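Local coordinates for protein concanavalin B (Canavalia ensiformis, PDB 6CAF) that may act as a carbohydrate-binding protein, a chitinase-like seed protein of glycosyl hydrolase family 18, at residues A33-Q38 against F57-D62. Numbering follows the deposited sequence.
Sequences AVYWGQ and FISFLD
Phe-57 lays the CD2 corner of its ring over the centre of the Tyr-35 ring, 3.5 Å above that plane. The two planes are inclined at 44°, which makes the pair neither a parallel stack nor a T. The parallel bridge between these residues puts both side chains on the same face of the sheet, and CG anti to the carbonyl carbon, beside the backbone N, turns both rings the same way so that they meet. Beyond Tyr-35, Phe-57 also reaches Ala-33, whose CB lies 3.8 Å from CE2. Ser-59 meets the phenol elsewhere, its OG sitting 3.2 Å from Tyr-35 CD2 at the ring edge, near the plane. Phe-60, which follows a cis peptide bond, brings CZ to 4.0 Å from Tyr-35 CD2 and has Ser-59 CB over one ring face.

The backbone fixes this register through parallel bridges Tyr-35/Phe-57 and Trp-36/Ile-58. Phe-57 N donates to Val-34 O, Trp-36 N to Phe-57 O and Ser-59 N to Trp-36 O; the first two are nearly straight, whereas the last bends to 139° at the hydrogen. Phe-57 O is gripped twice, since Ser-59 OG also donates to it at 2.8 Å, from above the carbonyl plane. Gly-37 CA makes a CA-H...O contact with Ser-59 O at 3.5 Å; a CB here would collide with that oxygen, and the backbone angles would separately jam it against the preceding carbonyl.

Tyr-35 OH is hydrogen-bonded to Glu-250 and His-152, and His-152 stacks on Phe-57, so the aromatic group belongs to the interior of the TIM barrel characteristic of this family. On the other face, Trp-36 and Ile-58 point outward, the indole packing on Leu-44 and Thr-47 of helix 44-49 with NE1 hydrogen-bonded to Gly-42 O. That helix links the two strands as a beta-alpha-beta crossover, with strand 284-290 flanking 31-36 and strand 103-109 flanking 55-64.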
loop_
_atom_site.group_PDB
_atom_site.type_symbol
_atom_site.label_atom_id
_atom_site.label_comp_id
_atom_site.label_asym_id
_atom_site.label_seq_id
_atom_site.Cartn_x
_atom_site.Cartn_y
_atom_site.Cartn_z
ATOM N N ALA A 33 2.095 -5.781 -5.384
ATOM C CA ALA A 33 2.324 -5.416 -3.997
ATOM C C ALA A 33 1.384 -6.253 -3.118
ATOM O O ALA A 33 0.326 -6.701 -3.581
ATOM C CB ALA A 33 1.998 -3.935 -3.805
ATOM N N VAL A 34 1.760 -6.412 -1.852
ATOM C CA VAL A 34 0.926 -7.159 -0.935
ATOM C C VAL A 34 1.025 -6.571 0.459
ATOM O O VAL A 34 2.083 -6.072 0.861
ATOM C CB VAL A 34 1.322 -8.646 -0.931
ATOM C CG1 VAL A 34 2.701 -8.871 -0.327
ATOM C CG2 VAL A 34 0.282 -9.530 -0.262
ATOM N N TYR A 35 -0.084 -6.640 1.184
ATOM C CA TYR A 35 -0.142 -6.259 2.585
ATOM C C TYR A 35 0.215 -7.438 3.480
ATOM O O TYR A 35 -0.314 -8.542 3.336
ATOM C CB TYR A 35 -1.519 -5.749 2.948
ATOM C CG TYR A 35 -1.901 -4.428 2.327
ATOM C CD1 TYR A 35 -2.409 -4.356 1.039
ATOM C CD2 TYR A 35 -1.747 -3.254 3.019
ATOM C CE1 TYR A 35 -2.775 -3.158 0.462
ATOM C CE2 TYR A 35 -2.125 -2.056 2.457
ATOM C CZ TYR A 35 -2.630 -1.987 1.203
ATOM O OH TYR A 35 -2.998 -0.754 0.691
ATOM N N TRP A 36 1.098 -7.159 4.429
ATOM C CA TRP A 36 1.587 -8.131 5.389
ATOM C C TRP A 36 1.603 -7.536 6.776
ATOM O O TRP A 36 2.048 -6.414 6.947
ATOM C CB TRP A 36 3.003 -8.579 4.998
ATOM C CG TRP A 36 3.587 -9.562 5.960
ATOM C CD1 TRP A 36 3.490 -10.928 5.880
ATOM C CD2 TRP A 36 4.283 -9.269 7.184
ATOM N NE1 TRP A 36 4.078 -11.495 6.991
ATOM C CE2 TRP A 36 4.554 -10.493 7.807
ATOM C CE3 TRP A 36 4.740 -8.101 7.793
ATOM C CZ2 TRP A 36 5.225 -10.572 9.016
ATOM C CZ3 TRP A 36 5.380 -8.177 8.983
ATOM C CH2 TRP A 36 5.631 -9.393 9.583
ATOM N N GLY A 37 1.138 -8.281 7.765
ATOM C CA GLY A 37 1.227 -7.798 9.123
ATOM C C GLY A 37 0.342 -8.417 10.166
ATOM O O GLY A 37 0.249 -7.880 11.245
ATOM N N GLN A 38 -0.211 -9.519 9.969
ATOM C CA GLN A 38 -1.100 -10.274 10.856
ATOM C C GLN A 38 -0.604 -11.692 10.960
ATOM O O GLN A 38 0.196 -12.136 10.152
ATOM C CB GLN A 38 -2.549 -10.227 10.383
ATOM C CG GLN A 38 -2.871 -10.857 9.061
ATOM C CD GLN A 38 -4.361 -10.729 8.725
ATOM O OE1 GLN A 38 -5.067 -9.871 9.285
ATOM N NE2 GLN A 38 -4.851 -11.620 7.871
ATOM N N PHE A 57 3.894 -4.136 1.960
ATOM C CA PHE A 57 3.475 -3.121 2.919
ATOM C C PHE A 57 3.404 -3.749 4.310
ATOM O O PHE A 57 2.551 -4.617 4.555
ATOM C CB PHE A 57 2.070 -2.593 2.615
ATOM C CG PHE A 57 1.870 -2.021 1.248
ATOM C CD1 PHE A 57 2.577 -0.918 0.810
ATOM C CD2 PHE A 57 0.908 -2.556 0.417
ATOM C CE1 PHE A 57 2.314 -0.375 -0.424
ATOM C CE2 PHE A 57 0.636 -1.991 -0.804
ATOM C CZ PHE A 57 1.354 -0.912 -1.247
ATOM N N ILE A 58 4.281 -3.339 5.230
ATOM C CA ILE A 58 4.175 -3.755 6.627
ATOM C C ILE A 58 3.040 -2.956 7.256
ATOM O O ILE A 58 3.085 -1.709 7.287
ATOM C CB ILE A 58 5.488 -3.547 7.396
ATOM C CG1 ILE A 58 6.586 -4.438 6.788
ATOM C CG2 ILE A 58 5.287 -3.827 8.855
ATOM C CD1 ILE A 58 7.941 -4.272 7.407
ATOM N N SER A 59 2.018 -3.681 7.714
ATOM C CA SER A 59 0.704 -3.103 7.954
ATOM C C SER A 59 0.200 -3.429 9.353
ATOM O O SER A 59 0.016 -4.609 9.649
ATOM C CB SER A 59 -0.248 -3.677 6.911
ATOM O OG SER A 59 0.232 -3.401 5.587
ATOM N N PHE A 60 -0.032 -2.467 10.238
ATOM C CA PHE A 60 -0.059 -1.034 10.031
ATOM C C PHE A 60 0.471 -0.306 11.258
ATOM O O PHE A 60 0.303 -0.781 12.377
ATOM C CB PHE A 60 -1.501 -0.531 9.869
ATOM C CG PHE A 60 -2.203 -1.044 8.635
ATOM C CD1 PHE A 60 -2.055 -0.405 7.424
ATOM C CD2 PHE A 60 -2.985 -2.173 8.691
ATOM C CE1 PHE A 60 -2.689 -0.857 6.299
ATOM C CE2 PHE A 60 -3.639 -2.628 7.569
ATOM C CZ PHE A 60 -3.476 -1.978 6.372
ATOM N N LEU A 61 1.031 0.884 11.033
ATOM C CA LEU A 61 1.207 1.875 12.107
ATOM C C LEU A 61 -0.137 2.596 12.208
ATOM O O LEU A 61 -0.489 3.390 11.340
ATOM C CB LEU A 61 2.333 2.833 11.781
ATOM C CG LEU A 61 2.755 3.706 12.952
ATOM C CD1 LEU A 61 3.664 2.941 13.897
ATOM C CD2 LEU A 61 3.419 4.969 12.465
ATOM N N ASP A 62 -0.936 2.225 13.214
ATOM C CA ASP A 62 -2.323 2.632 13.275
ATOM C C ASP A 62 -2.743 3.371 14.524
ATOM O O ASP A 62 -3.938 3.605 14.692
ATOM C CB ASP A 62 -3.246 1.450 13.061
ATOM C CG ASP A 62 -3.174 0.456 14.157
ATOM O OD1 ASP A 62 -2.358 0.560 15.093
ATOM O OD2 ASP A 62 -3.967 -0.498 14.096
#